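Local coordinates for protein putative tetrapyrrole (Corrin/porphyrin) methylase (Bacteroides fragilis, PDB 3FFY) that probably transfers a methyl group from S-adenosylmethionine to the ribose 2'-oxygen of a 16S rRNA cytidine, and is represented here by its C-terminal part, at residues K19-R32 with R44-T58. Residues are numbered along the deposited sequence; the frame is centred on the assembly and turned at random. Where two conformers were deposited one is given.
Sequences KFCFEGFLPQKKGR and RTMVFYESPHRLLKT. With SO4 (sulfate ion), chain B.
E23 and V47 meet at the point where two parallel strands, 20-24 and 45-50, change register, a compact example of a beta bulge in a beta-alpha-beta unit whose helix is 32-38. The V47 carbonyl takes a bond from E23 N (2.6 Å) and a weak one from G24 N; beyond this doubling, Y49 N bonds to G24 O (2.8 Å). G24 carries the kink with a positive phi, which favours glycine.

The tight packing lies beside the bulge. E23, with chi1 at -51°, sets CG over one face of the F48 ring, 4.1 Å from its centroid; the bend at chi2 then turns the carboxylate, whose OE1 forms a salt bridge with K35. Further along, L26 CD1 meets T58 CG2 tip to tip, and R32 extends fully to bind two acceptors close to its guanidinium plane: NH1 to P27 O (2.7 Å) and NH2 to T58 OG1 (3.1 Å). T58 OG1 donates to E50 OE1, while R32 NE bonds to Q61.

Nearer solvent, the exposed F22 and F25 rings flank buried Y49. The F22 ring, swung anti to its backbone N (chi1 177°), turns its edge to the face of Y49 with planes at 73°. Y49 in turn places CB over the F25 ring, 3.7 Å from its centroid, completing an aromatic cluster, and its hydroxyl is tied to A3 and F6.

The margins are looser. At the exposed start, K19 and R44 bring like charges together, so little holds this end. At the other, a sulfate, probably from the crystallisation liquor, accepts hydrogen bonds from G31 N, at the N-cap position of helix 32-38, and from the backbone N of M33 and T34. The R32-T58-E50 chain of hydrogen bonds thus implies that polar bonds fasten the loop to helix 55-66 where strand pairing has ended.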
# COMPACT_ATOMS: atom_id res chain seq x y z
N LYS A 19 2.70 8.70 14.57
CA LYS A 19 1.76 8.97 15.65
C LYS A 19 0.38 8.54 15.20
O LYS A 19 -0.13 9.02 14.16
CB LYS A 19 1.74 10.44 16.04
CG LYS A 19 3.04 10.93 16.65
CD LYS A 19 2.77 11.78 17.88
CE LYS A 19 2.56 10.90 19.14
NZ LYS A 19 3.87 10.38 19.70
N PHE A 20 -0.22 7.64 15.97
CA PHE A 20 -1.51 7.08 15.59
C PHE A 20 -2.25 6.52 16.78
O PHE A 20 -1.64 6.17 17.82
CB PHE A 20 -1.38 6.03 14.48
CG PHE A 20 -0.71 4.74 14.89
CD1 PHE A 20 -1.44 3.70 15.43
CD2 PHE A 20 0.64 4.58 14.73
CE1 PHE A 20 -0.83 2.51 15.83
CE2 PHE A 20 1.27 3.42 15.13
CZ PHE A 20 0.54 2.38 15.70
N CYS A 21 -3.57 6.45 16.62
CA CYS A 21 -4.47 5.94 17.61
C CYS A 21 -5.09 4.64 17.15
O CYS A 21 -5.91 4.63 16.23
CB CYS A 21 -5.58 6.95 17.84
SG CYS A 21 -4.92 8.50 18.44
N PHE A 22 -4.69 3.55 17.78
CA PHE A 22 -5.37 2.30 17.53
C PHE A 22 -6.71 2.41 18.24
O PHE A 22 -6.75 2.59 19.44
CB PHE A 22 -4.59 1.09 18.02
CG PHE A 22 -5.32 -0.19 17.80
CD1 PHE A 22 -5.40 -0.74 16.53
CD2 PHE A 22 -6.04 -0.79 18.84
CE1 PHE A 22 -6.14 -1.93 16.30
CE2 PHE A 22 -6.75 -1.96 18.63
CZ PHE A 22 -6.81 -2.52 17.35
N GLU A 23 -7.80 2.32 17.47
CA GLU A 23 -9.15 2.37 18.05
C GLU A 23 -9.85 1.00 18.08
O GLU A 23 -10.77 0.77 18.85
CB GLU A 23 -10.01 3.35 17.26
CG GLU A 23 -9.40 4.72 17.04
CD GLU A 23 -9.37 5.59 18.28
OE1 GLU A 23 -10.01 5.29 19.31
OE2 GLU A 23 -8.69 6.62 18.21
N GLY A 24 -9.40 0.06 17.24
CA GLY A 24 -9.99 -1.29 17.21
C GLY A 24 -11.33 -1.28 16.49
O GLY A 24 -11.47 -0.67 15.46
N PHE A 25 -12.31 -1.93 17.08
CA PHE A 25 -13.64 -2.03 16.52
C PHE A 25 -14.51 -0.98 17.14
O PHE A 25 -14.48 -0.79 18.36
CB PHE A 25 -14.22 -3.39 16.88
CG PHE A 25 -13.52 -4.52 16.20
CD1 PHE A 25 -13.88 -4.90 14.90
CD2 PHE A 25 -12.50 -5.20 16.83
CE1 PHE A 25 -13.24 -5.94 14.25
CE2 PHE A 25 -11.85 -6.25 16.19
CZ PHE A 25 -12.22 -6.61 14.90
N LEU A 26 -15.28 -0.29 16.33
CA LEU A 26 -16.32 0.60 16.84
C LEU A 26 -17.39 -0.17 17.57
O LEU A 26 -17.69 -1.34 17.25
CB LEU A 26 -16.99 1.33 15.70
CG LEU A 26 -16.35 2.57 15.13
CD1 LEU A 26 -16.99 2.75 13.74
CD2 LEU A 26 -16.68 3.77 16.01
N PRO A 27 -17.97 0.46 18.58
CA PRO A 27 -19.15 -0.11 19.15
C PRO A 27 -20.21 -0.28 18.07
O PRO A 27 -20.36 0.59 17.22
CB PRO A 27 -19.59 0.96 20.14
CG PRO A 27 -18.35 1.69 20.48
CD PRO A 27 -17.55 1.70 19.24
N GLN A 28 -20.90 -1.41 18.08
CA GLN A 28 -21.93 -1.70 17.08
C GLN A 28 -23.19 -0.91 17.35
O GLN A 28 -23.91 -0.57 16.41
CB GLN A 28 -22.28 -3.20 17.06
CG GLN A 28 -21.20 -4.07 16.45
CD GLN A 28 -21.11 -3.91 14.92
OE1 GLN A 28 -22.01 -4.36 14.19
NE2 GLN A 28 -20.01 -3.28 14.43
N LYS A 29 -23.46 -0.65 18.63
CA LYS A 29 -24.71 -0.02 19.06
C LYS A 29 -24.41 0.95 20.21
O LYS A 29 -23.79 2.00 20.01
CB LYS A 29 -25.77 -1.08 19.43
CG LYS A 29 -26.18 -2.08 18.29
CD LYS A 29 -26.74 -3.46 18.82
CE LYS A 29 -25.94 -4.70 18.25
NZ LYS A 29 -24.75 -5.18 19.09
N LYS A 30 -24.83 0.62 21.43
CA LYS A 30 -24.54 1.47 22.58
C LYS A 30 -23.06 1.90 22.57
O LYS A 30 -22.17 1.08 22.33
CB LYS A 30 -24.93 0.77 23.90
CG LYS A 30 -26.03 1.50 24.72
CD LYS A 30 -25.47 2.27 25.96
CE LYS A 30 -24.00 2.81 25.74
NZ LYS A 30 -23.61 4.04 26.53
N GLY A 31 -22.84 3.21 22.77
CA GLY A 31 -21.51 3.78 22.85
C GLY A 31 -20.92 4.23 21.52
O GLY A 31 -19.87 4.86 21.50
N ARG A 32 -21.59 3.93 20.40
CA ARG A 32 -21.01 4.16 19.06
C ARG A 32 -20.96 5.60 18.63
O ARG A 32 -19.92 6.07 18.18
CB ARG A 32 -21.80 3.40 18.03
CG ARG A 32 -21.26 3.55 16.63
CD ARG A 32 -22.18 2.83 15.70
NE ARG A 32 -21.69 2.83 14.34
CZ ARG A 32 -20.88 1.92 13.80
NH1 ARG A 32 -20.44 0.90 14.49
NH2 ARG A 32 -20.52 2.06 12.52
N ARG A 44 -4.42 13.02 15.17
CA ARG A 44 -3.58 11.86 14.79
C ARG A 44 -4.38 10.94 13.86
O ARG A 44 -5.59 10.88 13.95
CB ARG A 44 -3.11 11.06 16.01
CG ARG A 44 -2.24 11.82 17.05
CD ARG A 44 -2.33 11.10 18.42
NE ARG A 44 -1.54 11.67 19.53
CZ ARG A 44 -0.70 10.97 20.27
NH1 ARG A 44 -0.55 9.68 20.04
NH2 ARG A 44 -0.02 11.56 21.24
N THR A 45 -3.67 10.21 12.99
CA THR A 45 -4.22 9.09 12.22
C THR A 45 -4.89 8.11 13.20
O THR A 45 -4.38 7.88 14.27
CB THR A 45 -3.12 8.37 11.46
OG1 THR A 45 -2.50 9.31 10.57
CG2 THR A 45 -3.66 7.17 10.66
N MSE A 46 -6.04 7.58 12.82
CA MSE A 46 -6.80 6.64 13.62
C MSE A 46 -6.81 5.34 12.88
O MSE A 46 -6.92 5.33 11.65
CB MSE A 46 -8.21 7.16 13.80
CG MSE A 46 -8.19 8.35 14.75
SE MSE A 46 -9.70 9.43 14.57
CE MSE A 46 -9.19 10.28 12.87
N VAL A 47 -6.72 4.25 13.62
CA VAL A 47 -6.76 2.93 13.00
C VAL A 47 -7.88 2.13 13.64
O VAL A 47 -7.99 2.05 14.89
CB VAL A 47 -5.42 2.15 13.18
CG1 VAL A 47 -5.56 0.74 12.50
CG2 VAL A 47 -4.25 3.01 12.62
N PHE A 48 -8.72 1.59 12.77
CA PHE A 48 -9.88 0.78 13.17
C PHE A 48 -9.85 -0.55 12.40
O PHE A 48 -9.31 -0.63 11.29
CB PHE A 48 -11.19 1.45 12.75
CG PHE A 48 -11.35 2.88 13.22
CD1 PHE A 48 -12.05 3.17 14.38
CD2 PHE A 48 -10.86 3.92 12.45
CE1 PHE A 48 -12.21 4.50 14.79
CE2 PHE A 48 -11.02 5.24 12.84
CZ PHE A 48 -11.68 5.53 14.01
N TYR A 49 -10.48 -1.57 13.00
CA TYR A 49 -10.80 -2.85 12.34
C TYR A 49 -12.28 -2.88 12.08
O TYR A 49 -13.07 -2.36 12.88
CB TYR A 49 -10.42 -4.03 13.24
CG TYR A 49 -8.94 -4.30 13.39
CD1 TYR A 49 -8.06 -4.05 12.37
CD2 TYR A 49 -8.43 -4.84 14.55
CE1 TYR A 49 -6.71 -4.34 12.50
CE2 TYR A 49 -7.09 -5.14 14.68
CZ TYR A 49 -6.24 -4.87 13.64
OH TYR A 49 -4.91 -5.15 13.73
N GLU A 50 -12.65 -3.48 10.96
CA GLU A 50 -14.05 -3.56 10.58
C GLU A 50 -14.34 -4.84 9.79
O GLU A 50 -13.44 -5.43 9.15
CB GLU A 50 -14.43 -2.33 9.77
CG GLU A 50 -15.92 -2.12 9.56
CD GLU A 50 -16.68 -2.16 10.87
OE1 GLU A 50 -16.86 -1.06 11.44
OE2 GLU A 50 -17.00 -3.29 11.35
N SER A 51 -15.59 -5.27 9.84
CA SER A 51 -16.03 -6.41 9.05
C SER A 51 -16.55 -5.95 7.70
O SER A 51 -16.95 -4.76 7.53
CB SER A 51 -17.08 -7.20 9.82
OG SER A 51 -18.35 -6.60 9.74
N PRO A 52 -16.52 -6.86 6.72
CA PRO A 52 -16.87 -6.42 5.36
C PRO A 52 -18.34 -5.95 5.26
O PRO A 52 -18.63 -5.00 4.53
CB PRO A 52 -16.66 -7.67 4.49
CG PRO A 52 -16.04 -8.71 5.37
CD PRO A 52 -16.15 -8.28 6.80
N HIS A 53 -19.24 -6.59 6.00
CA HIS A 53 -20.65 -6.22 5.94
C HIS A 53 -20.98 -4.92 6.65
O HIS A 53 -22.06 -4.39 6.45
CB HIS A 53 -21.55 -7.33 6.50
CG HIS A 53 -21.46 -8.62 5.74
ND1 HIS A 53 -20.27 -9.33 5.61
CD2 HIS A 53 -22.41 -9.35 5.11
CE1 HIS A 53 -20.50 -10.43 4.92
NE2 HIS A 53 -21.79 -10.47 4.61
N ARG A 54 -20.08 -4.43 7.50
CA ARG A 54 -20.30 -3.19 8.25
C ARG A 54 -19.50 -2.04 7.69
O ARG A 54 -19.71 -0.90 8.08
CB ARG A 54 -19.90 -3.36 9.73
CG ARG A 54 -21.05 -3.71 10.67
CD ARG A 54 -21.11 -5.17 11.00
NE ARG A 54 -20.39 -5.48 12.24
CZ ARG A 54 -20.52 -6.62 12.94
NH1 ARG A 54 -21.35 -7.58 12.54
NH2 ARG A 54 -19.81 -6.78 14.05
N LEU A 55 -18.58 -2.31 6.76
CA LEU A 55 -17.68 -1.24 6.30
C LEU A 55 -18.38 -0.01 5.74
O LEU A 55 -18.01 1.12 6.10
CB LEU A 55 -16.67 -1.76 5.26
CG LEU A 55 -15.62 -0.75 4.74
CD1 LEU A 55 -14.75 -0.17 5.91
CD2 LEU A 55 -14.81 -1.39 3.64
N LEU A 56 -19.38 -0.19 4.88
CA LEU A 56 -19.98 0.94 4.19
C LEU A 56 -20.64 1.86 5.20
O LEU A 56 -20.46 3.06 5.13
CB LEU A 56 -21.03 0.49 3.17
CG LEU A 56 -21.20 1.19 1.80
CD1 LEU A 56 -22.69 1.23 1.43
CD2 LEU A 56 -20.50 2.52 1.64
N LYS A 57 -21.40 1.30 6.14
CA LYS A 57 -22.01 2.10 7.23
C LYS A 57 -20.95 2.90 7.99
O LYS A 57 -21.10 4.12 8.15
CB LYS A 57 -22.75 1.20 8.24
CG LYS A 57 -23.48 1.95 9.40
CD LYS A 57 -24.11 1.00 10.45
CE LYS A 57 -24.36 1.73 11.81
NZ LYS A 57 -25.22 0.95 12.74
N THR A 58 -19.89 2.22 8.42
CA THR A 58 -18.81 2.89 9.15
C THR A 58 -18.22 4.06 8.32
O THR A 58 -18.02 5.17 8.85
CB THR A 58 -17.72 1.89 9.60
OG1 THR A 58 -18.26 1.08 10.64
CG2 THR A 58 -16.49 2.63 10.11
S SO4 B . -24.58 6.08 21.82
O1 SO4 B . -24.42 5.52 20.40
O2 SO4 B . -24.75 4.94 22.82
O3 SO4 B . -25.55 7.23 21.74
O4 SO4 B . -23.30 6.81 22.26